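Local coordinates for protein toll (Drosophila melanogaster, PDB 4LXR) that binds the cleaved, active cytokine Spätzle through its leucine-rich-repeat ectodomain and thereby switches on Toll signalling in embryonic dorsal-ventral patterning and antifungal defence, at residues A[2-7]-A[24-28]; A[265-271]-A[290-296]; A[545-550]-A[581-586]. Residues are numbered along the deposited sequence.

Interaction 1: residues A[2-7]-A[24-28]; sequences FGRDAC and EYEII
Segment 2-7, two lead-in residues and the first turn of helix 4-12, lies against strand 24-28, from which Y25 and I27 point toward it while E26 points away. G3 is the helix N-cap: C7 N donates to G3 O at 3.1 Å. The closest CA pair is C7 and Y25, 7.6 Å apart. Aromatic contact dominates. F2 (chi1 t) turns its ring edge onto the flat face of Y25 (chi1 m), a T-shaped pair with centroids 5.4 Å apart and planes at 87°. Apolar contacts extend it: F2 CZ meets I27 CD1 at 3.7 Å, and C7 CB meets Y25 CD1 at 3.9 Å. Small C7 lets the helix come near, its SG 5.1 Å from the Y25 ring centroid. Y25 OH is 2.8 Å from R4 N but at too poor an angle for a hydrogen bond. The C7-C18 disulfide ties the helix to strand 17-21, antiparallel beside 24-28; such a disulfide-stapled hairpin closing the first turn is the N-terminal cap of a leucine-rich-repeat solenoid.

Interaction 2: residues A[265-271]-A[290-296]; sequences NKHLNEV and NQPELQI
Two consecutive turns of a leucine-rich-repeat solenoid run side by side here, joined by a single parallel beta bridge at one end and side-chain bonds at the other. The bridge pairs E270 with I296, CA atoms 4.6 Å apart: I296 N donates to N269 O (3.1 Å) and V271 N to I296 O (3.1 Å), while Q295 N also reaches N269 O (2.9 Å). L268 and L294 open successive copies of the repeat's LxxLxL strand signature, so neighbouring turns place like residues in adjoining positions. L268, buried, packs on I247 of the preceding turn. An amide suits position 269 because its NH2 has two hydrogens to give: N269 ND2 (chi1 t) donates to Q295 OE1 at 2.7 Å and to E293 O at 3.2 Å. H267 ND1 donates to E293 OE1 at 2.9 Å, and one water links H267 O to that same OE1; another connects L268 O, Q291 OE1 and E293 N. Q291 folds back (chi1 and chi2 m) so that NE2 meets N265 O at 3.0 Å, while N265 ND2 is held by F238 and L241 carbonyls. K266, bent at chi1 and chi2 (both m), is long enough to bring NZ to N290 O, 3.0 Å away.

Interaction 3: residues A[545-550]-A[581-586]; sequences FIQLVR and VRQIEP
I546, with chi1 and chi2 both m, packs its CD1 against two aliphatic neighbours, 3.6 Å from V581 CG1 and 3.7 Å from I584 CD1. It projects from the last turns of helix 543-549; the facing segment 581-586 is helical in phi/psi at 581-583 and extends through I584 and E585 to P586. CA atoms approach to 6.7 Å at I546-V581 and 6.1 Å at R550-R582. V581 is the shared partner: its CG1 also touches V549 CG1 at 3.6 Å and F545 CE2 at 3.8 Å, one branched side chain serving three helix residues. R550, where the chain leaves the helix, takes chi1 p, sending NH2 to Q547 OE1 at 2.9 Å and laying a guanidinium face over P586, whose CG is 3.5 Å from NH2. Both segments belong to the first LRRCT module, the C-terminal cap of the main solenoid. No hydrogen bond crosses between the segments, so this pairing depends on apolar burial and van der Waals contact, bordered by an arginine whose polar bond stays on its own side.

In the fold
The three contacts follow one another along the ectodomain, each closing before the next begins. Interaction 1 lies in the N-terminal cap and interaction 2 part-way along the repeats; both reach the same long sheet, their centres about 51 Å apart. Interaction 3 packs the first C-terminal cap, its centre about 65 Å from each of the others and on the opposite side of the chain's centre from interaction 2. Ligand binding touches just one of them: E26, on strand 24-28 and pointing away from 2-7, is hydrogen-bonded through OE2 to the backbone N of L16 of the Spätzle chain. Interaction 2 instead borders a glycan, with the I296 side chain about 4 Å from an N-acetylglucosamine.

Interaction 1: residues A[2-7]-A[24-28]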
loop_
_atom_site.group_PDB
_atom_site.type_symbol
_atom_site.label_atom_id
_atom_site.label_comp_id
_atom_site.label_asym_id
_atom_site.label_seq_id
_atom_site.Cartn_x
_atom_site.Cartn_y
_atom_site.Cartn_z
ATOM N N PHE A 2 6.602 -16.729 43.577
ATOM C CA PHE A 2 6.354 -17.655 42.479
ATOM C C PHE A 2 7.271 -17.395 41.298
ATOM O O PHE A 2 7.333 -16.282 40.777
ATOM C CB PHE A 2 4.895 -17.619 42.020
ATOM C CG PHE A 2 4.520 -18.774 41.140
ATOM C CD1 PHE A 2 4.048 -19.955 41.693
ATOM C CD2 PHE A 2 4.655 -18.690 39.762
ATOM C CE1 PHE A 2 3.723 -21.034 40.882
ATOM C CE2 PHE A 2 4.330 -19.764 38.946
ATOM C CZ PHE A 2 3.861 -20.934 39.505
ATOM N N GLY A 3 7.969 -18.445 40.880
ATOM C CA GLY A 3 8.893 -18.381 39.766
ATOM C C GLY A 3 9.099 -19.762 39.174
ATOM O O GLY A 3 8.314 -20.675 39.434
ATOM N N ARG A 4 10.157 -19.916 38.381
ATOM C CA ARG A 4 10.422 -21.170 37.680
ATOM C C ARG A 4 10.377 -22.386 38.608
ATOM O O ARG A 4 9.767 -23.408 38.278
ATOM C CB ARG A 4 11.765 -21.107 36.941
ATOM C CG ARG A 4 11.749 -20.273 35.659
ATOM C CD ARG A 4 13.112 -20.284 34.969
ATOM N NE ARG A 4 13.075 -19.660 33.646
ATOM C CZ ARG A 4 14.129 -19.541 32.840
ATOM N NH1 ARG A 4 15.315 -20.000 33.219
ATOM N NH2 ARG A 4 14.001 -18.960 31.654
ATOM N N ASP A 5 11.001 -22.261 39.777
ATOM C CA ASP A 5 11.055 -23.362 40.736
ATOM C C ASP A 5 9.665 -23.798 41.206
ATOM O O ASP A 5 9.334 -24.984 41.164
ATOM C CB ASP A 5 11.939 -23.000 41.935
ATOM C CG ASP A 5 12.078 -24.146 42.926
ATOM O OD1 ASP A 5 11.255 -24.228 43.863
ATOM O OD2 ASP A 5 13.010 -24.966 42.768
ATOM N N ALA A 6 8.856 -22.840 41.650
ATOM C CA ALA A 6 7.513 -23.141 42.146
ATOM C C ALA A 6 6.636 -23.761 41.057
ATOM O O ALA A 6 5.750 -24.570 41.341
ATOM C CB ALA A 6 6.864 -21.885 42.703
ATOM N N CYS A 7 6.896 -23.382 39.811
ATOM C CA CYS A 7 6.109 -23.863 38.685
ATOM C C CYS A 7 6.437 -25.310 38.338
ATOM O O CYS A 7 5.540 -26.105 38.056
ATOM C CB CYS A 7 6.318 -22.971 37.464
ATOM S SG CYS A 7 5.392 -23.508 36.017
ATOM N N GLU A 24 6.167 -15.289 31.292
ATOM C CA GLU A 24 5.083 -15.580 32.227
ATOM C C GLU A 24 4.887 -17.066 32.526
ATOM O O GLU A 24 5.634 -17.922 32.055
ATOM C CB GLU A 24 3.773 -14.974 31.721
ATOM C CG GLU A 24 3.223 -15.666 30.492
ATOM C CD GLU A 24 2.119 -14.881 29.821
ATOM O OE1 GLU A 24 1.462 -15.446 28.915
ATOM O OE2 GLU A 24 1.904 -13.706 30.205
ATOM N N TYR A 25 3.869 -17.361 33.327
ATOM C CA TYR A 25 3.530 -18.732 33.670
ATOM C C TYR A 25 2.043 -18.923 33.463
ATOM O O TYR A 25 1.260 -18.048 33.804
ATOM C CB TYR A 25 3.896 -19.029 35.127
ATOM C CG TYR A 25 5.361 -18.823 35.433
ATOM C CD1 TYR A 25 6.296 -19.840 35.201
ATOM C CD2 TYR A 25 5.819 -17.612 35.937
ATOM C CE1 TYR A 25 7.638 -19.652 35.472
ATOM C CE2 TYR A 25 7.159 -17.414 36.210
ATOM C CZ TYR A 25 8.065 -18.440 35.975
ATOM O OH TYR A 25 9.396 -18.241 36.252
ATOM N N GLU A 26 1.650 -20.049 32.884
ATOM C CA GLU A 26 0.236 -20.366 32.810
ATOM C C GLU A 26 -0.078 -21.531 33.733
ATOM O O GLU A 26 0.509 -22.602 33.615
ATOM C CB GLU A 26 -0.218 -20.693 31.390
ATOM C CG GLU A 26 -1.738 -20.787 31.279
ATOM C CD GLU A 26 -2.217 -21.560 30.063
ATOM O OE1 GLU A 26 -1.957 -22.782 29.979
ATOM O OE2 GLU A 26 -2.869 -20.947 29.195
ATOM N N ILE A 27 -1.002 -21.308 34.655
ATOM C CA ILE A 27 -1.438 -22.356 35.552
ATOM C C ILE A 27 -2.861 -22.778 35.217
ATOM O O ILE A 27 -3.738 -21.924 35.075
ATOM C CB ILE A 27 -1.375 -21.873 36.993
ATOM C CG1 ILE A 27 0.064 -21.458 37.319
ATOM C CG2 ILE A 27 -1.873 -22.959 37.929
ATOM C CD1 ILE A 27 0.251 -20.878 38.689
ATOM N N ILE A 28 -3.097 -24.080 35.060
ATOM C CA ILE A 28 -4.472 -24.547 34.875
ATOM C C ILE A 28 -4.901 -25.501 35.982
ATOM O O ILE A 28 -4.102 -26.288 36.493
ATOM C CB ILE A 28 -4.740 -25.167 33.474
ATOM C CG1 ILE A 28 -4.249 -26.606 33.399
ATOM C CG2 ILE A 28 -4.110 -24.331 32.374
ATOM C CD1 ILE A 28 -4.326 -27.184 32.004
#

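Interaction 2: residues A[265-271]-A[290-296]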
loop_
_atom_site.group_PDB
_atom_site.type_symbol
_atom_site.label_atom_id
_atom_site.label_comp_id
_atom_site.label_asym_id
_atom_site.label_seq_id
_atom_site.Cartn_x
_atom_site.Cartn_y
_atom_site.Cartn_z
ATOM N N ASN A 265 -14.358 28.908 28.736
ATOM C CA ASN A 265 -13.343 27.869 28.755
ATOM C C ASN A 265 -12.096 28.311 27.989
ATOM O O ASN A 265 -11.859 27.869 26.852
ATOM C CB ASN A 265 -13.909 26.587 28.153
ATOM C CG ASN A 265 -15.316 26.302 28.623
ATOM O OD1 ASN A 265 -16.282 26.590 27.924
ATOM N ND2 ASN A 265 -15.441 25.749 29.828
ATOM N N LYS A 266 -11.309 29.176 28.626
ATOM C CA LYS A 266 -10.171 29.852 27.991
ATOM C C LYS A 266 -8.838 29.121 28.164
ATOM O O LYS A 266 -7.766 29.698 27.971
ATOM C CB LYS A 266 -10.041 31.277 28.550
ATOM C CG LYS A 266 -11.115 32.225 28.057
ATOM C CD LYS A 266 -11.158 32.241 26.521
ATOM C CE LYS A 266 -12.059 33.365 26.025
ATOM N NZ LYS A 266 -12.477 33.135 24.624
ATOM N N HIS A 267 -8.905 27.858 28.550
ATOM C CA HIS A 267 -7.717 27.039 28.648
ATOM C C HIS A 267 -7.819 25.862 27.702
ATOM O O HIS A 267 -7.006 24.939 27.766
ATOM C CB HIS A 267 -7.500 26.580 30.094
ATOM C CG HIS A 267 -7.060 27.687 30.995
ATOM N ND1 HIS A 267 -5.831 28.296 30.861
ATOM C CD2 HIS A 267 -7.693 28.331 32.005
ATOM C CE1 HIS A 267 -5.716 29.254 31.765
ATOM N NE2 HIS A 267 -6.832 29.296 32.471
ATOM N N LEU A 268 -8.830 25.898 26.834
ATOM C CA LEU A 268 -9.046 24.816 25.870
ATOM C C LEU A 268 -7.784 24.577 25.058
ATOM O O LEU A 268 -7.158 25.516 24.565
ATOM C CB LEU A 268 -10.197 25.131 24.912
ATOM C CG LEU A 268 -11.638 24.906 25.368
ATOM C CD1 LEU A 268 -12.611 25.326 24.265
ATOM C CD2 LEU A 268 -11.844 23.450 25.750
ATOM N N ASN A 269 -7.408 23.314 24.950
ATOM C CA ASN A 269 -6.265 22.912 24.161
ATOM C C ASN A 269 -6.680 22.051 22.954
ATOM O O ASN A 269 -6.026 22.064 21.918
ATOM C CB ASN A 269 -5.257 22.164 25.058
ATOM C CG ASN A 269 -4.090 21.599 24.277
ATOM O OD1 ASN A 269 -4.030 20.396 24.024
ATOM N ND2 ASN A 269 -3.159 22.471 23.872
ATOM N N GLU A 270 -7.773 21.308 23.097
ATOM C CA GLU A 270 -8.233 20.414 22.035
ATOM C C GLU A 270 -9.743 20.260 22.119
ATOM O O GLU A 270 -10.284 20.021 23.202
ATOM C CB GLU A 270 -7.549 19.029 22.120
ATOM C CG GLU A 270 -8.203 17.938 21.236
ATOM C CD GLU A 270 -7.263 16.775 20.862
ATOM O OE1 GLU A 270 -7.645 15.946 20.003
ATOM O OE2 GLU A 270 -6.145 16.686 21.413
ATOM N N VAL A 271 -10.423 20.434 20.986
ATOM C CA VAL A 271 -11.851 20.127 20.882
ATOM C C VAL A 271 -12.088 19.148 19.729
ATOM O O VAL A 271 -11.528 19.319 18.639
ATOM C CB VAL A 271 -12.721 21.403 20.695
ATOM C CG1 VAL A 271 -14.187 21.026 20.549
ATOM C CG2 VAL A 271 -12.530 22.377 21.885
ATOM N N ASN A 290 -10.387 33.604 20.027
ATOM C CA ASN A 290 -9.876 34.172 21.275
ATOM C C ASN A 290 -9.470 33.131 22.312
ATOM O O ASN A 290 -9.662 33.329 23.506
ATOM C CB ASN A 290 -10.896 35.142 21.874
ATOM C CG ASN A 290 -11.208 36.299 20.942
ATOM O OD1 ASN A 290 -12.325 36.432 20.447
ATOM N ND2 ASN A 290 -10.215 37.142 20.701
ATOM N N GLN A 291 -8.902 32.028 21.838
ATOM C CA GLN A 291 -8.434 30.942 22.690
ATOM C C GLN A 291 -6.911 30.904 22.696
ATOM O O GLN A 291 -6.294 30.487 21.712
ATOM C CB GLN A 291 -8.990 29.613 22.166
ATOM C CG GLN A 291 -10.489 29.480 22.362
ATOM C CD GLN A 291 -10.850 29.164 23.808
ATOM O OE1 GLN A 291 -9.972 28.919 24.639
ATOM N NE2 GLN A 291 -12.143 29.159 24.109
ATOM N N PRO A 292 -6.290 31.348 23.800
ATOM C CA PRO A 292 -4.829 31.503 23.761
ATOM C C PRO A 292 -4.057 30.172 23.787
ATOM O O PRO A 292 -2.894 30.153 23.405
ATOM C CB PRO A 292 -4.529 32.359 25.006
ATOM C CG PRO A 292 -5.673 32.089 25.949
ATOM C CD PRO A 292 -6.880 31.834 25.064
ATOM N N GLU A 293 -4.691 29.076 24.194
ATOM C CA GLU A 293 -3.966 27.808 24.342
ATOM C C GLU A 293 -4.492 26.699 23.417
ATOM O O GLU A 293 -4.087 25.544 23.531
ATOM C CB GLU A 293 -3.999 27.346 25.810
ATOM C CG GLU A 293 -3.172 28.220 26.769
ATOM C CD GLU A 293 -3.564 28.034 28.246
ATOM O OE1 GLU A 293 -4.414 27.173 28.549
ATOM O OE2 GLU A 293 -3.018 28.750 29.111
ATOM N N LEU A 294 -5.411 27.043 22.522
ATOM C CA LEU A 294 -6.019 26.042 21.645
ATOM C C LEU A 294 -5.043 25.567 20.561
ATOM O O LEU A 294 -4.500 26.385 19.828
ATOM C CB LEU A 294 -7.274 26.616 21.006
ATOM C CG LEU A 294 -8.074 25.722 20.059
ATOM C CD1 LEU A 294 -8.546 24.419 20.755
ATOM C CD2 LEU A 294 -9.260 26.524 19.557
ATOM N N GLN A 295 -4.814 24.256 20.478
ATOM C CA GLN A 295 -3.872 23.698 19.511
ATOM C C GLN A 295 -4.486 22.742 18.493
ATOM O O GLN A 295 -4.020 22.670 17.361
ATOM C CB GLN A 295 -2.721 22.976 20.208
ATOM C CG GLN A 295 -1.829 23.859 21.042
ATOM C CD GLN A 295 -0.709 23.077 21.697
ATOM O OE1 GLN A 295 -0.959 22.121 22.429
ATOM N NE2 GLN A 295 0.531 23.473 21.430
ATOM N N ILE A 296 -5.501 21.983 18.896
ATOM C CA ILE A 296 -6.000 20.891 18.056
ATOM C C ILE A 296 -7.510 20.938 17.846
ATOM O O ILE A 296 -8.288 21.069 18.810
ATOM C CB ILE A 296 -5.657 19.528 18.677
ATOM C CG1 ILE A 296 -4.140 19.356 18.758
ATOM C CG2 ILE A 296 -6.312 18.384 17.866
ATOM C CD1 ILE A 296 -3.708 18.235 19.668
HETATM O O HOH W 1 -4.531 24.684 28.032
HETATM O O HOH W 2 -7.373 28.177 24.751
#

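Interaction 3: residues A[545-550]-A[581-586]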
loop_
_atom_site.group_PDB
_atom_site.type_symbol
_atom_site.label_atom_id
_atom_site.label_comp_id
_atom_site.label_asym_id
_atom_site.label_seq_id
_atom_site.Cartn_x
_atom_site.Cartn_y
_atom_site.Cartn_z
ATOM N N PHE A 545 16.745 -2.438 -27.920
ATOM C CA PHE A 545 16.067 -2.590 -26.643
ATOM C C PHE A 545 15.955 -4.063 -26.265
ATOM O O PHE A 545 16.286 -4.453 -25.147
ATOM C CB PHE A 545 14.665 -1.970 -26.676
ATOM C CG PHE A 545 13.829 -2.318 -25.476
ATOM C CD1 PHE A 545 14.118 -1.770 -24.227
ATOM C CD2 PHE A 545 12.758 -3.198 -25.585
ATOM C CE1 PHE A 545 13.344 -2.085 -23.107
ATOM C CE2 PHE A 545 11.977 -3.516 -24.467
ATOM C CZ PHE A 545 12.277 -2.958 -23.228
ATOM N N ILE A 546 15.471 -4.877 -27.194
ATOM C CA ILE A 546 15.391 -6.313 -26.955
ATOM C C ILE A 546 16.767 -6.910 -26.634
ATOM O O ILE A 546 16.900 -7.708 -25.704
ATOM C CB ILE A 546 14.752 -7.055 -28.142
ATOM C CG1 ILE A 546 13.293 -6.630 -28.286
ATOM C CG2 ILE A 546 14.833 -8.557 -27.938
ATOM C CD1 ILE A 546 12.494 -6.846 -27.037
ATOM N N GLN A 547 17.792 -6.506 -27.380
ATOM C CA GLN A 547 19.148 -6.983 -27.097
ATOM C C GLN A 547 19.615 -6.498 -25.718
ATOM O O GLN A 547 20.305 -7.223 -25.004
ATOM C CB GLN A 547 20.143 -6.552 -28.187
ATOM C CG GLN A 547 19.816 -7.004 -29.614
ATOM C CD GLN A 547 20.023 -8.490 -29.844
ATOM O OE1 GLN A 547 19.468 -9.325 -29.129
ATOM N NE2 GLN A 547 20.823 -8.830 -30.859
ATOM N N LEU A 548 19.233 -5.274 -25.355
ATOM C CA LEU A 548 19.542 -4.710 -24.039
ATOM C C LEU A 548 18.893 -5.546 -22.946
ATOM O O LEU A 548 19.535 -5.903 -21.959
ATOM C CB LEU A 548 19.062 -3.253 -23.945
ATOM C CG LEU A 548 19.340 -2.381 -22.710
ATOM C CD1 LEU A 548 18.320 -2.580 -21.593
ATOM C CD2 LEU A 548 20.736 -2.639 -22.187
ATOM N N VAL A 549 17.614 -5.850 -23.137
ATOM C CA VAL A 549 16.845 -6.622 -22.169
ATOM C C VAL A 549 17.464 -7.997 -21.914
ATOM O O VAL A 549 17.430 -8.504 -20.793
ATOM C CB VAL A 549 15.358 -6.738 -22.602
ATOM C CG1 VAL A 549 14.713 -7.993 -22.038
ATOM C CG2 VAL A 549 14.588 -5.482 -22.181
ATOM N N ARG A 550 18.051 -8.591 -22.945
ATOM C CA ARG A 550 18.731 -9.868 -22.766
ATOM C C ARG A 550 20.238 -9.681 -22.537
ATOM O O ARG A 550 20.658 -8.744 -21.859
ATOM C CB ARG A 550 18.421 -10.827 -23.925
ATOM C CG ARG A 550 18.565 -10.231 -25.311
ATOM C CD ARG A 550 17.469 -10.728 -26.261
ATOM N NE ARG A 550 17.522 -12.169 -26.520
ATOM C CZ ARG A 550 18.350 -12.749 -27.389
ATOM N NH1 ARG A 550 18.320 -14.063 -27.559
ATOM N NH2 ARG A 550 19.217 -12.020 -28.082
ATOM N N VAL A 581 8.837 -9.634 -23.520
ATOM C CA VAL A 581 9.982 -9.039 -24.206
ATOM C C VAL A 581 11.310 -9.806 -24.093
ATOM O O VAL A 581 12.086 -9.852 -25.049
ATOM C CB VAL A 581 10.136 -7.557 -23.779
ATOM C CG1 VAL A 581 11.585 -7.181 -23.543
ATOM C CG2 VAL A 581 9.488 -6.651 -24.807
ATOM N N ARG A 582 11.559 -10.421 -22.939
ATOM C CA ARG A 582 12.790 -11.182 -22.729
ATOM C C ARG A 582 12.843 -12.428 -23.621
ATOM O O ARG A 582 13.912 -12.816 -24.100
ATOM C CB ARG A 582 12.946 -11.566 -21.250
ATOM C CG ARG A 582 14.352 -12.009 -20.864
ATOM C CD ARG A 582 14.501 -12.261 -19.361
ATOM N NE ARG A 582 13.709 -13.397 -18.890
ATOM C CZ ARG A 582 13.882 -14.001 -17.714
ATOM N NH1 ARG A 582 14.828 -13.590 -16.878
ATOM N NH2 ARG A 582 13.109 -15.025 -17.373
ATOM N N GLN A 583 11.678 -13.032 -23.853
ATOM C CA GLN A 583 11.580 -14.276 -24.616
ATOM C C GLN A 583 11.691 -14.075 -26.125
ATOM O O GLN A 583 11.732 -15.041 -26.883
ATOM C CB GLN A 583 10.257 -14.980 -24.312
ATOM C CG GLN A 583 10.096 -15.441 -22.877
ATOM C CD GLN A 583 8.791 -16.188 -22.660
ATOM O OE1 GLN A 583 8.401 -16.471 -21.525
ATOM N NE2 GLN A 583 8.106 -16.508 -23.754
ATOM N N ILE A 584 11.724 -12.824 -26.565
ATOM C CA ILE A 584 11.749 -12.541 -27.994
ATOM C C ILE A 584 13.094 -12.881 -28.616
ATOM O O ILE A 584 14.147 -12.545 -28.071
ATOM C CB ILE A 584 11.431 -11.071 -28.276
ATOM C CG1 ILE A 584 10.062 -10.718 -27.720
ATOM C CG2 ILE A 584 11.466 -10.779 -29.765
ATOM C CD1 ILE A 584 9.769 -9.256 -27.830
ATOM N N GLU A 585 13.052 -13.557 -29.758
ATOM C CA GLU A 585 14.257 -13.811 -30.528
ATOM C C GLU A 585 14.446 -12.669 -31.511
ATOM O O GLU A 585 13.528 -12.329 -32.258
ATOM C CB GLU A 585 14.161 -15.163 -31.227
ATOM C CG GLU A 585 13.736 -16.255 -30.260
ATOM C CD GLU A 585 13.948 -17.648 -30.793
ATOM O OE1 GLU A 585 14.447 -17.786 -31.930
ATOM O OE2 GLU A 585 13.615 -18.609 -30.066
ATOM N N PRO A 586 15.632 -12.050 -31.487
ATOM C CA PRO A 586 15.894 -10.797 -32.207
ATOM C C PRO A 586 15.664 -10.836 -33.728
ATOM O O PRO A 586 15.310 -9.799 -34.295
ATOM C CB PRO A 586 17.359 -10.484 -31.864
ATOM C CG PRO A 586 17.935 -11.765 -31.322
ATOM C CD PRO A 586 16.788 -12.486 -30.684
#